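Local structure of AHL synthase (3P2F) at residues V156-A161 with C175-D180; R75-Q80 with V97-R102; V53-R58 with A68-T73; T143-E148 with M171-W176. The protein probably makes N-acyl-homoserine lactone quorum-sensing signals from S-adenosyl-L-methionine and a fatty acyl chain carried on acyl carrier protein. The protein carries 3 engineered substitutions. All coordinates share one frame; numbering follows the deposited sequence.

Interaction 1: residues V156-A161 with C175-D180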
loop_
_atom_site.group_PDB
_atom_site.type_symbol
_atom_site.label_atom_id
_atom_site.label_comp_id
_atom_site.label_asym_id
_atom_site.label_seq_id
_atom_site.Cartn_x
_atom_site.Cartn_y
_atom_site.Cartn_z
ATOM N N VAL A 156 5.743 11.633 -5.957
ATOM C CA VAL A 156 6.306 11.224 -4.674
ATOM C C VAL A 156 7.756 10.788 -4.884
ATOM O O VAL A 156 8.161 10.438 -5.992
ATOM C CB VAL A 156 5.523 10.047 -4.023
ATOM C CG1 VAL A 156 4.079 10.443 -3.795
ATOM C CG2 VAL A 156 5.612 8.802 -4.895
ATOM N N HIS A 157 8.537 10.831 -3.815
ATOM C CA HIS A 157 9.930 10.424 -3.875
ATOM C C HIS A 157 10.007 8.897 -3.786
ATOM O O HIS A 157 10.222 8.338 -2.714
ATOM C CB HIS A 157 10.707 11.059 -2.717
ATOM C CG HIS A 157 12.173 10.750 -2.720
ATOM N ND1 HIS A 157 12.763 9.929 -3.658
ATOM C CD2 HIS A 157 13.167 11.150 -1.894
ATOM C CE1 HIS A 157 14.057 9.837 -3.409
ATOM N NE2 HIS A 157 14.328 10.569 -2.344
ATOM N N ALA A 158 9.797 8.229 -4.913
ATOM C CA ALA A 158 9.883 6.773 -4.964
ATOM C C ALA A 158 11.223 6.397 -5.595
ATOM O O ALA A 158 11.705 7.084 -6.499
ATOM C CB ALA A 158 8.745 6.204 -5.799
ATOM N N HIS A 159 11.829 5.325 -5.097
ATOM C CA HIS A 159 13.098 4.829 -5.629
ATOM C C HIS A 159 13.149 3.319 -5.386
ATOM O O HIS A 159 12.546 2.813 -4.443
ATOM C CB HIS A 159 14.298 5.544 -4.983
ATOM C CG HIS A 159 14.364 5.421 -3.490
ATOM N ND1 HIS A 159 13.538 6.132 -2.644
ATOM C CD2 HIS A 159 15.191 4.707 -2.691
ATOM C CE1 HIS A 159 13.858 5.865 -1.391
ATOM N NE2 HIS A 159 14.858 5.003 -1.391
ATOM N N ARG A 160 13.869 2.602 -6.241
ATOM C CA ARG A 160 13.938 1.150 -6.149
ATOM C C ARG A 160 14.771 0.547 -5.028
ATOM O O ARG A 160 15.835 1.058 -4.675
ATOM C CB ARG A 160 14.405 0.588 -7.492
ATOM C CG ARG A 160 13.445 0.924 -8.614
ATOM C CD ARG A 160 13.905 0.413 -9.959
ATOM N NE ARG A 160 12.816 0.554 -10.915
ATOM C CZ ARG A 160 12.872 0.201 -12.195
ATOM N NH1 ARG A 160 13.985 -0.328 -12.702
ATOM N NH2 ARG A 160 11.807 0.382 -12.967
ATOM N N ALA A 161 14.268 -0.554 -4.476
ATOM C CA ALA A 161 14.959 -1.273 -3.404
ATOM C C ALA A 161 15.575 -2.541 -3.985
ATOM O O ALA A 161 16.166 -3.343 -3.263
ATOM C CB ALA A 161 13.981 -1.637 -2.292
ATOM N N CYS A 175 9.865 -1.589 -4.187
ATOM C CA CYS A 175 9.928 -0.147 -4.262
ATOM C C CYS A 175 9.808 0.562 -2.923
ATOM O O CYS A 175 9.076 0.139 -2.027
ATOM C CB CYS A 175 8.840 0.344 -5.222
ATOM S SG CYS A 175 8.693 2.134 -5.392
ATOM N N TRP A 176 10.564 1.645 -2.798
ATOM C CA TRP A 176 10.558 2.466 -1.599
ATOM C C TRP A 176 9.849 3.765 -1.916
ATOM O O TRP A 176 9.783 4.184 -3.069
ATOM C CB TRP A 176 11.982 2.818 -1.165
ATOM C CG TRP A 176 12.469 2.080 0.031
ATOM C CD1 TRP A 176 11.839 1.955 1.243
ATOM C CD2 TRP A 176 13.713 1.401 0.155
ATOM N NE1 TRP A 176 12.622 1.240 2.114
ATOM C CE2 TRP A 176 13.780 0.886 1.471
ATOM C CE3 TRP A 176 14.781 1.179 -0.716
ATOM C CZ2 TRP A 176 14.874 0.163 1.935
ATOM C CZ3 TRP A 176 15.867 0.462 -0.258
ATOM C CH2 TRP A 176 15.906 -0.039 1.060
ATOM N N ILE A 177 9.323 4.386 -0.873
ATOM C CA ILE A 177 8.681 5.680 -0.964
ATOM C C ILE A 177 9.151 6.396 0.295
ATOM O O ILE A 177 8.860 5.947 1.409
ATOM C CB ILE A 177 7.146 5.597 -0.926
ATOM C CG1 ILE A 177 6.607 5.030 -2.238
ATOM C CG2 ILE A 177 6.561 6.993 -0.696
ATOM C CD1 ILE A 177 5.099 4.837 -2.222
ATOM N N ASP A 178 9.909 7.477 0.130
ATOM C CA ASP A 178 10.371 8.224 1.293
ATOM C C ASP A 178 9.282 9.194 1.710
ATOM O O ASP A 178 8.688 9.874 0.875
ATOM C CB ASP A 178 11.650 9.010 0.986
ATOM C CG ASP A 178 12.880 8.119 0.891
ATOM O OD1 ASP A 178 12.738 6.883 1.056
ATOM O OD2 ASP A 178 13.987 8.655 0.655
ATOM N N ILE A 179 9.005 9.249 3.003
ATOM C CA ILE A 179 8.000 10.175 3.490
ATOM C C ILE A 179 8.731 11.461 3.875
ATOM O O ILE A 179 8.935 11.765 5.049
ATOM C CB ILE A 179 7.240 9.583 4.690
ATOM C CG1 ILE A 179 6.579 8.264 4.264
ATOM C CG2 ILE A 179 6.189 10.574 5.182
ATOM C CD1 ILE A 179 5.946 7.489 5.405
ATOM N N ASP A 180 9.136 12.204 2.850
ATOM C CA ASP A 180 9.858 13.453 3.030
ATOM C C ASP A 180 9.053 14.645 2.514
ATOM O O ASP A 180 7.866 14.526 2.207
ATOM C CB ASP A 180 11.207 13.383 2.303
ATOM C CG ASP A 180 11.067 13.004 0.824
ATOM O OD1 ASP A 180 9.936 13.045 0.276
ATOM O OD2 ASP A 180 12.101 12.672 0.207
#

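Interaction 2: residues R75-Q80 with V97-R102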
loop_
_atom_site.group_PDB
_atom_site.type_symbol
_atom_site.label_atom_id
_atom_site.label_comp_id
_atom_site.label_asym_id
_atom_site.label_seq_id
_atom_site.Cartn_x
_atom_site.Cartn_y
_atom_site.Cartn_z
ATOM N N ARG A 75 6.879 -6.644 12.210
ATOM C CA ARG A 75 5.988 -7.795 12.283
ATOM C C ARG A 75 6.076 -8.472 10.925
ATOM O O ARG A 75 6.515 -7.865 9.953
ATOM C CB ARG A 75 4.549 -7.356 12.560
ATOM C CG ARG A 75 4.339 -6.735 13.925
ATOM C CD ARG A 75 4.779 -7.687 15.017
ATOM N NE ARG A 75 4.321 -9.048 14.751
ATOM C CZ ARG A 75 4.397 -10.051 15.622
ATOM N NH1 ARG A 75 4.914 -9.846 16.830
ATOM N NH2 ARG A 75 3.955 -11.256 15.282
ATOM N N PRO A 76 5.657 -9.738 10.839
ATOM C CA PRO A 76 5.716 -10.464 9.567
ATOM C C PRO A 76 5.021 -9.739 8.419
ATOM O O PRO A 76 3.906 -9.234 8.581
ATOM C CB PRO A 76 5.034 -11.788 9.894
ATOM C CG PRO A 76 5.325 -11.965 11.384
ATOM C CD PRO A 76 5.084 -10.579 11.907
ATOM N N TYR A 77 5.684 -9.666 7.266
ATOM C CA TYR A 77 5.066 -9.041 6.109
ATOM C C TYR A 77 5.377 -9.746 4.790
ATOM O O TYR A 77 6.316 -10.535 4.688
ATOM C CB TYR A 77 5.375 -7.529 6.034
ATOM C CG TYR A 77 6.820 -7.108 5.862
ATOM C CD1 TYR A 77 7.708 -7.111 6.942
ATOM C CD2 TYR A 77 7.279 -6.615 4.631
ATOM C CE1 TYR A 77 9.018 -6.622 6.810
ATOM C CE2 TYR A 77 8.579 -6.128 4.487
ATOM C CZ TYR A 77 9.442 -6.133 5.586
ATOM O OH TYR A 77 10.714 -5.625 5.458
ATOM N N LEU A 78 4.544 -9.462 3.794
ATOM C CA LEU A 78 4.616 -10.056 2.462
ATOM C C LEU A 78 5.972 -10.017 1.744
ATOM O O LEU A 78 6.471 -11.049 1.303
ATOM C CB LEU A 78 3.530 -9.408 1.596
ATOM C CG LEU A 78 3.245 -9.932 0.190
ATOM C CD1 LEU A 78 2.797 -11.385 0.241
ATOM C CD2 LEU A 78 2.164 -9.068 -0.433
ATOM N N LEU A 79 6.568 -8.837 1.624
ATOM C CA LEU A 79 7.860 -8.692 0.949
ATOM C C LEU A 79 8.925 -9.559 1.642
ATOM O O LEU A 79 9.648 -10.330 1.007
ATOM C CB LEU A 79 8.295 -7.223 0.992
ATOM C CG LEU A 79 9.146 -6.612 -0.126
ATOM C CD1 LEU A 79 9.890 -5.422 0.447
ATOM C CD2 LEU A 79 10.125 -7.607 -0.705
ATOM N N GLN A 80 9.005 -9.417 2.959
ATOM C CA GLN A 80 9.959 -10.145 3.783
ATOM C C GLN A 80 9.966 -11.671 3.638
ATOM O O GLN A 80 11.027 -12.263 3.443
ATOM C CB GLN A 80 9.722 -9.770 5.246
ATOM C CG GLN A 80 10.488 -10.574 6.275
ATOM C CD GLN A 80 9.979 -10.284 7.675
ATOM O OE1 GLN A 80 8.813 -10.528 7.975
ATOM N NE2 GLN A 80 10.844 -9.746 8.532
ATOM N N VAL A 97 9.890 1.952 9.123
ATOM C CA VAL A 97 9.472 1.457 7.814
ATOM C C VAL A 97 8.211 0.605 7.903
ATOM O O VAL A 97 8.128 -0.302 8.727
ATOM C CB VAL A 97 10.574 0.581 7.155
ATOM C CG1 VAL A 97 10.127 0.141 5.749
ATOM C CG2 VAL A 97 11.881 1.344 7.084
ATOM N N TRP A 98 7.240 0.906 7.049
ATOM C CA TRP A 98 5.989 0.158 6.978
ATOM C C TRP A 98 5.878 -0.369 5.552
ATOM O O TRP A 98 6.387 0.258 4.619
ATOM C CB TRP A 98 4.781 1.054 7.292
ATOM C CG TRP A 98 4.537 1.231 8.758
ATOM C CD1 TRP A 98 5.405 1.751 9.674
ATOM C CD2 TRP A 98 3.371 0.831 9.492
ATOM N NE1 TRP A 98 4.858 1.692 10.929
ATOM C CE2 TRP A 98 3.611 1.132 10.849
ATOM C CE3 TRP A 98 2.151 0.244 9.133
ATOM C CZ2 TRP A 98 2.677 0.867 11.856
ATOM C CZ3 TRP A 98 1.217 -0.020 10.135
ATOM C CH2 TRP A 98 1.490 0.294 11.485
ATOM N N GLU A 99 5.221 -1.517 5.394
ATOM C CA GLU A 99 5.035 -2.134 4.087
ATOM C C GLU A 99 3.687 -1.778 3.483
ATOM O O GLU A 99 2.655 -1.829 4.152
ATOM C CB GLU A 99 5.118 -3.664 4.169
ATOM C CG GLU A 99 4.806 -4.321 2.819
ATOM C CD GLU A 99 4.563 -5.812 2.903
ATOM O OE1 GLU A 99 3.655 -6.224 3.660
ATOM O OE2 GLU A 99 5.272 -6.571 2.202
ATOM N N LEU A 100 3.701 -1.437 2.204
ATOM C CA LEU A 100 2.479 -1.095 1.496
ATOM C C LEU A 100 2.213 -2.266 0.566
ATOM O O LEU A 100 3.088 -2.646 -0.208
ATOM C CB LEU A 100 2.691 0.182 0.678
ATOM C CG LEU A 100 1.519 0.988 0.108
ATOM C CD1 LEU A 100 1.686 1.105 -1.400
ATOM C CD2 LEU A 100 0.190 0.351 0.466
ATOM N N SER A 101 1.031 -2.867 0.660
ATOM C CA SER A 101 0.699 -3.978 -0.231
ATOM C C SER A 101 -0.789 -3.934 -0.570
ATOM O O SER A 101 -1.521 -3.102 -0.032
ATOM C CB SER A 101 1.062 -5.319 0.414
ATOM O OG SER A 101 0.319 -5.556 1.592
ATOM N N ARG A 102 -1.232 -4.809 -1.468
ATOM C CA ARG A 102 -2.645 -4.851 -1.841
ATOM C C ARG A 102 -3.139 -3.452 -2.163
ATOM O O ARG A 102 -4.217 -3.049 -1.727
ATOM C CB ARG A 102 -3.463 -5.417 -0.685
ATOM C CG ARG A 102 -3.997 -6.805 -0.908
ATOM C CD ARG A 102 -2.962 -7.690 -1.534
ATOM N NE ARG A 102 -3.395 -9.078 -1.594
ATOM C CZ ARG A 102 -2.559 -10.091 -1.770
ATOM N NH1 ARG A 102 -1.262 -9.853 -1.906
ATOM N NH2 ARG A 102 -3.011 -11.337 -1.784
#

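Interaction 3: residues V53-R58 with A68-T73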
loop_
_atom_site.group_PDB
_atom_site.type_symbol
_atom_site.label_atom_id
_atom_site.label_comp_id
_atom_site.label_asym_id
_atom_site.label_seq_id
_atom_site.Cartn_x
_atom_site.Cartn_y
_atom_site.Cartn_z
ATOM N N VAL A 53 -3.676 -2.637 9.128
ATOM C CA VAL A 53 -4.365 -1.379 8.877
ATOM C C VAL A 53 -4.756 -1.303 7.404
ATOM O O VAL A 53 -3.958 -1.626 6.523
ATOM C CB VAL A 53 -3.480 -0.176 9.263
ATOM C CG1 VAL A 53 -2.079 -0.415 8.800
ATOM C CG2 VAL A 53 -4.016 1.101 8.638
ATOM N N TYR A 54 -5.998 -0.901 7.148
ATOM C CA TYR A 54 -6.507 -0.789 5.783
ATOM C C TYR A 54 -7.043 0.599 5.471
ATOM O O TYR A 54 -7.506 1.330 6.348
ATOM C CB TYR A 54 -7.662 -1.771 5.539
ATOM C CG TYR A 54 -7.346 -3.225 5.765
ATOM C CD1 TYR A 54 -6.709 -3.985 4.783
ATOM C CD2 TYR A 54 -7.667 -3.844 6.980
ATOM C CE1 TYR A 54 -6.395 -5.320 5.004
ATOM C CE2 TYR A 54 -7.357 -5.180 7.213
ATOM C CZ TYR A 54 -6.718 -5.909 6.222
ATOM O OH TYR A 54 -6.385 -7.215 6.464
ATOM N N VAL A 55 -6.982 0.958 4.200
ATOM C CA VAL A 55 -7.547 2.218 3.765
ATOM C C VAL A 55 -8.411 1.838 2.570
ATOM O O VAL A 55 -7.960 1.121 1.679
ATOM C CB VAL A 55 -6.456 3.265 3.391
ATOM C CG1 VAL A 55 -5.122 2.602 3.216
ATOM C CG2 VAL A 55 -6.866 4.027 2.140
ATOM N N LEU A 56 -9.669 2.267 2.588
ATOM C CA LEU A 56 -10.586 1.959 1.502
ATOM C C LEU A 56 -11.080 3.247 0.884
ATOM O O LEU A 56 -11.318 4.236 1.584
ATOM C CB LEU A 56 -11.816 1.185 1.996
ATOM C CG LEU A 56 -11.749 0.008 2.979
ATOM C CD1 LEU A 56 -13.154 -0.565 3.132
ATOM C CD2 LEU A 56 -10.799 -1.058 2.482
ATOM N N GLY A 57 -11.232 3.225 -0.434
ATOM C CA GLY A 57 -11.746 4.375 -1.141
ATOM C C GLY A 57 -13.174 4.030 -1.513
ATOM O O GLY A 57 -13.471 2.887 -1.878
ATOM N N ARG A 58 -14.068 5.000 -1.399
ATOM C CA ARG A 58 -15.465 4.781 -1.735
ATOM C C ARG A 58 -15.906 5.846 -2.724
ATOM O O ARG A 58 -15.481 6.998 -2.637
ATOM C CB ARG A 58 -16.328 4.834 -0.474
ATOM C CG ARG A 58 -16.091 3.663 0.481
ATOM C CD ARG A 58 -16.877 3.815 1.777
ATOM N NE ARG A 58 -16.665 2.701 2.703
ATOM C CZ ARG A 58 -17.186 1.485 2.559
ATOM N NH1 ARG A 58 -17.964 1.201 1.520
ATOM N NH2 ARG A 58 -16.934 0.548 3.461
ATOM N N ALA A 68 -5.952 -0.444 0.172
ATOM C CA ALA A 68 -4.538 -0.475 0.501
ATOM C C ALA A 68 -4.371 -1.153 1.845
ATOM O O ALA A 68 -5.245 -1.076 2.708
ATOM C CB ALA A 68 -3.963 0.926 0.548
ATOM N N ARG A 69 -3.243 -1.823 2.008
ATOM C CA ARG A 69 -2.949 -2.532 3.239
ATOM C C ARG A 69 -1.585 -2.104 3.760
ATOM O O ARG A 69 -0.583 -2.198 3.047
ATOM C CB ARG A 69 -2.967 -4.047 2.985
ATOM C CG ARG A 69 -2.583 -4.883 4.186
ATOM C CD ARG A 69 -2.837 -6.365 3.946
ATOM N NE ARG A 69 -1.865 -6.969 3.041
ATOM C CZ ARG A 69 -1.900 -8.243 2.659
ATOM N NH1 ARG A 69 -2.865 -9.043 3.104
ATOM N NH2 ARG A 69 -0.963 -8.725 1.848
ATOM N N LEU A 70 -1.561 -1.619 5.001
ATOM C CA LEU A 70 -0.323 -1.187 5.641
ATOM C C LEU A 70 0.045 -2.146 6.769
ATOM O O LEU A 70 -0.822 -2.593 7.522
ATOM C CB LEU A 70 -0.468 0.228 6.208
ATOM C CG LEU A 70 -0.339 1.426 5.264
ATOM C CD1 LEU A 70 0.911 1.257 4.428
ATOM C CD2 LEU A 70 -1.551 1.541 4.374
ATOM N N LEU A 71 1.335 -2.452 6.880
ATOM C CA LEU A 71 1.843 -3.356 7.907
ATOM C C LEU A 71 3.181 -2.875 8.444
ATOM O O LEU A 71 4.006 -2.372 7.688
ATOM C CB LEU A 71 2.048 -4.761 7.335
ATOM C CG LEU A 71 0.838 -5.622 6.982
ATOM C CD1 LEU A 71 1.323 -6.888 6.285
ATOM C CD2 LEU A 71 0.052 -5.966 8.244
ATOM N N PRO A 72 3.418 -3.034 9.760
ATOM C CA PRO A 72 4.694 -2.606 10.342
ATOM C C PRO A 72 5.730 -3.666 9.986
ATOM O O PRO A 72 5.446 -4.864 10.069
ATOM C CB PRO A 72 4.393 -2.564 11.834
ATOM C CG PRO A 72 3.428 -3.705 11.994
ATOM C CD PRO A 72 2.508 -3.547 10.800
ATOM N N THR A 73 6.917 -3.235 9.574
ATOM C CA THR A 73 7.960 -4.176 9.201
ATOM C C THR A 73 8.562 -4.925 10.391
ATOM O O THR A 73 9.349 -5.850 10.198
ATOM C CB THR A 73 9.095 -3.477 8.421
ATOM O OG1 THR A 73 9.630 -2.405 9.202
ATOM C CG2 THR A 73 8.566 -2.927 7.098
#

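Interaction 4: residues T143-E148 with M171-W176. Engineered in segment 143-148: M147 (natural residue Ile).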
loop_
_atom_site.group_PDB
_atom_site.type_symbol
_atom_site.label_atom_id
_atom_site.label_comp_id
_atom_site.label_asym_id
_atom_site.label_seq_id
_atom_site.Cartn_x
_atom_site.Cartn_y
_atom_site.Cartn_z
ATOM N N THR A 143 5.900 -3.620 -5.940
ATOM C CA THR A 143 5.072 -2.755 -6.751
ATOM C C THR A 143 5.116 -3.094 -8.228
ATOM O O THR A 143 6.165 -3.435 -8.773
ATOM C CB THR A 143 5.517 -1.293 -6.586
ATOM O OG1 THR A 143 5.573 -0.970 -5.191
ATOM C CG2 THR A 143 4.553 -0.349 -7.296
ATOM N N PHE A 144 3.961 -3.009 -8.873
ATOM C CA PHE A 144 3.893 -3.258 -10.298
ATOM C C PHE A 144 4.640 -2.075 -10.892
ATOM O O PHE A 144 4.507 -0.951 -10.400
ATOM C CB PHE A 144 2.433 -3.265 -10.760
ATOM C CG PHE A 144 1.658 -4.485 -10.317
ATOM C CD1 PHE A 144 2.221 -5.412 -9.438
ATOM C CD2 PHE A 144 0.372 -4.717 -10.797
ATOM C CE1 PHE A 144 1.516 -6.555 -9.047
ATOM C CE2 PHE A 144 -0.341 -5.857 -10.410
ATOM C CZ PHE A 144 0.236 -6.776 -9.534
ATOM N N CYS A 145 5.447 -2.321 -11.920
ATOM C CA CYS A 145 6.190 -1.238 -12.539
ATOM C C CYS A 145 5.235 -0.226 -13.155
ATOM O O CYS A 145 5.587 0.938 -13.333
ATOM C CB CYS A 145 7.171 -1.786 -13.586
ATOM S SG CYS A 145 8.700 -2.501 -12.861
ATOM N N SER A 146 4.018 -0.662 -13.471
ATOM C CA SER A 146 3.029 0.248 -14.038
ATOM C C SER A 146 2.575 1.198 -12.932
ATOM O O SER A 146 2.298 2.378 -13.179
ATOM C CB SER A 146 1.830 -0.528 -14.595
ATOM O OG SER A 146 1.232 -1.334 -13.595
ATOM N N MET A 147 2.507 0.684 -11.706
ATOM C CA MET A 147 2.102 1.509 -10.571
ATOM C C MET A 147 3.287 2.394 -10.173
ATOM O O MET A 147 3.107 3.531 -9.731
ATOM C CB MET A 147 1.680 0.629 -9.395
ATOM C CG MET A 147 1.157 1.399 -8.183
ATOM S SD MET A 147 -0.301 2.430 -8.549
ATOM C CE MET A 147 -1.472 1.154 -8.941
ATOM N N GLU A 148 4.497 1.863 -10.330
ATOM C CA GLU A 148 5.703 2.616 -10.006
ATOM C C GLU A 148 5.740 3.882 -10.860
ATOM O O GLU A 148 6.085 4.957 -10.377
ATOM C CB GLU A 148 6.964 1.783 -10.278
ATOM C CG GLU A 148 8.260 2.565 -10.088
ATOM C CD GLU A 148 9.477 1.826 -10.610
ATOM O OE1 GLU A 148 9.475 1.435 -11.796
ATOM O OE2 GLU A 148 10.438 1.635 -9.842
ATOM N N MET A 171 5.697 -7.648 -14.656
ATOM C CA MET A 171 6.909 -6.972 -14.216
ATOM C C MET A 171 6.674 -6.171 -12.937
ATOM O O MET A 171 5.835 -5.265 -12.902
ATOM C CB MET A 171 7.413 -6.045 -15.325
ATOM C CG MET A 171 6.315 -5.250 -16.026
ATOM S SD MET A 171 5.295 -6.232 -17.186
ATOM C CE MET A 171 3.703 -6.344 -16.317
ATOM N N VAL A 172 7.413 -6.514 -11.886
ATOM C CA VAL A 172 7.281 -5.828 -10.608
ATOM C C VAL A 172 8.653 -5.474 -10.053
ATOM O O VAL A 172 9.674 -5.883 -10.596
ATOM C CB VAL A 172 6.537 -6.705 -9.564
ATOM C CG1 VAL A 172 5.224 -7.198 -10.141
ATOM C CG2 VAL A 172 7.410 -7.882 -9.140
ATOM N N VAL A 173 8.676 -4.707 -8.972
ATOM C CA VAL A 173 9.941 -4.320 -8.354
ATOM C C VAL A 173 9.732 -3.927 -6.899
ATOM O O VAL A 173 8.672 -3.404 -6.529
ATOM C CB VAL A 173 10.600 -3.129 -9.112
ATOM C CG1 VAL A 173 9.731 -1.884 -9.016
ATOM C CG2 VAL A 173 11.978 -2.848 -8.543
ATOM N N ALA A 174 10.719 -4.224 -6.061
ATOM C CA ALA A 174 10.628 -3.840 -4.664
ATOM C C ALA A 174 10.810 -2.330 -4.746
ATOM O O ALA A 174 11.787 -1.841 -5.321
ATOM C CB ALA A 174 11.745 -4.480 -3.855
ATOM N N CYS A 175 9.865 -1.589 -4.187
ATOM C CA CYS A 175 9.928 -0.147 -4.262
ATOM C C CYS A 175 9.808 0.562 -2.923
ATOM O O CYS A 175 9.076 0.139 -2.027
ATOM C CB CYS A 175 8.840 0.344 -5.222
ATOM S SG CYS A 175 8.693 2.134 -5.392
ATOM N N TRP A 176 10.564 1.645 -2.798
ATOM C CA TRP A 176 10.558 2.466 -1.599
ATOM C C TRP A 176 9.849 3.765 -1.916
ATOM O O TRP A 176 9.783 4.184 -3.069
ATOM C CB TRP A 176 11.982 2.818 -1.165
ATOM C CG TRP A 176 12.469 2.080 0.031
ATOM C CD1 TRP A 176 11.839 1.955 1.243
ATOM C CD2 TRP A 176 13.713 1.401 0.155
ATOM N NE1 TRP A 176 12.622 1.240 2.114
ATOM C CE2 TRP A 176 13.780 0.886 1.471
ATOM C CE3 TRP A 176 14.781 1.179 -0.716
ATOM C CZ2 TRP A 176 14.874 0.163 1.935
ATOM C CZ3 TRP A 176 15.867 0.462 -0.258
ATOM C CH2 TRP A 176 15.906 -0.039 1.060
HETATM O O HOH W 1 4.138 -3.629 -14.136
#

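Interaction 1: residues V156-A161 with C175-D180
W176 N gives its hydrogen to H159 O over 2.8 Å, the shortest bond between the two strands here. H159 N answers to W176 O at 3.1 Å, which makes this a hydrogen-bonded antiparallel pair. Two residues further along, D178 N reaches H157 O at 3.0 Å with a nearly straight N-H (167°), and A158 faces I177 between these as a non-hydrogen-bonded pair.

On the face that H159 and W176 share, the imidazole takes up a position between its own N and carbonyl carbon (chi1 58°). That folds one ring face over W176 CB, a CH-pi contact with CB 3.7 Å from the centroid of the H159 ring. The indole continues beyond, its plane 23° from the imidazole but slid so far along that the rings barely overlap. Its six-membered part instead presses on A161, whose CB lies 3.3 Å from W176 CE3, a tight fit.

On the other face A158, C175 and I177 make an apolar patch, C175 SG coming within 4.1 Å of A158 CB, while R160 reaches out from the same face to E148. At the far end D178 OD1 bonds to Q138, and D180 OD1 takes T183 N and so caps helix 181-186. Overall this is the short strand 158-160 pairing antiparallel with the long strand 170-178, within the mixed sheet of a fold related to the acetyltransferases.

Interaction 2: residues R75-Q80 with V97-R102
L79 and E99 carry this contact, in which the carboxylate of a strand residue meets the N-terminal turn of helix 78-82. The hydrogen bonds come first. L79 N points at E99 OE2 over 2.7 Å, nearly along the C-O axis and fairly straight at the hydrogen (164°). L78 N adds a weak bond to E99 OE1 at 3.4 Å, so both oxygens face the first amides of the helix. E99 gets there by stretching out: CG lies anti to the backbone N (chi1 175°) and the chain stays extended beyond it. Y77, at the N-cap position, sends its own N weakly back to Q80 OE1, which ties the turn to itself.

Next come the contacts of the Y77 ring. E99 OE2 sits at the ring edge, close to the ring plane, 3.2 Å from Y77 CD2, with the carboxylate turned almost perpendicular to the ring (85°). Q80 CB lies over the centre of one ring face, and the hydroxyl is bonded to P92 O, so the ring is held at face, edge and end.

The remaining contacts are van der Waals ones around L78. S101 and R102 turn their polar groups to R69 and E43 respectively, leaving S101 CB and R102 NH1 within reach of the leucine: L78 CD2 lies 4.0 Å from S101 CB and 3.8 Å from R102 NH1.

Interaction 3: residues V53-R58 with A68-T73
Y54 and R69 stand side by side on one face of a beta hairpin, strand 53-58 returning as strand 64-72, and the arginine is the side chain to follow. Its CB lies 4.2 Å from Y54 CD1, at the outer limit of contact. CG then passes Y54 CE1 at 3.9 Å, and R69 CD keeps the same 3.9 Å from Y54 CE1, so the aliphatic stem runs along one side of the phenol. The first two torsions are extended and the chain bends at chi3 (74°), which turns the head group away from the line of the stem and leaves its plane 44° from the ring. From there NE is bonded to S101 OG, and NH1 makes salt bridges to D45 and D48. D48 OD1 also bonds to the Y54 hydroxyl, so one carboxylate joins the ends of both side chains and fixes how they lie.

The backbones beneath are joined by antiparallel bonds. L70 N to V53 O is short and nearly straight, at 2.8 Å and 173°. V55 N reaches A68 O at 3.1 Å, and the return bond from A68 N to V55 O, 3.0 Å long, is weak because of its angle.

The opposite face holds V53, V55, A68 and L70. Helix 120-132 packs on three of them, C130 on V53, M123 and A126 on V55, and A127 on L70, while A68 meets F103 of strand 97-105. V55 CG1 touches both L70 CD2, at 3.9 Å, and, more tightly, A68 CB, at 3.4 Å.

Interaction 4: residues T143-E148 with M171-W176
T143 and V173 form a hydrogen-bonded antiparallel pair, T143 N to V173 O and V173 N to T143 O both spanning 2.8 Å, and the pairing runs on past the strand end as C145 N, already in the helix, reaches M171 O at 3.1 Å almost dead straight (176°). M171 O has a second donor: a water 2.7 Å away, which in turn accepts from S146 N. The carbonyl thus holds the first turn of helix 145-154 both directly and through solvent.

Among the side chains, F144 lies alongside V172, with F144 CD1 3.6 Å from V172 CG1. C145, its SG anti to the carbonyl carbon (chi1 -78°), points the sulphur at the strand and comes 4.0 Å from V173 CG1. Three residues on from C145, E148 stretches across at about a right angle, bringing OE2 within 3.7 Å of the same V173 CG1, while its OE1 makes a salt bridge to R160. T143 OG1 touches C175 CB and is bonded to G141 O.

This is a strand leading straight into a helix: strand 138-144 ends at F144, the N-cap residue, and the chain turns into helix 145-154, with M171 O of the neighbouring strand still bonded to the first helical amide.

In the fold
All four contacts reach one mixed sheet. Interactions 2, 3 and 4 are buried; interaction 1, whose centre lies about 12 Å from the centre of the chain, is partly open and edged with histidines and acids. Interactions 1 and 4 use strand 170-178 and share C175 and W176, joining it to strands 158-160 and 138-144; the R160 to E148 salt bridge and A161 N to A174 O join them further. Interactions 2 and 3 touch through adjacent strands 97-105 and 64-72, where E99 N meets L71 O. Three contacts rest on antiparallel backbone pairing, whereas interaction 2 works by a side-chain carboxylate against helix amides. Interaction 3 sets an arginine-aspartate cluster on one face against apolar packing on the other.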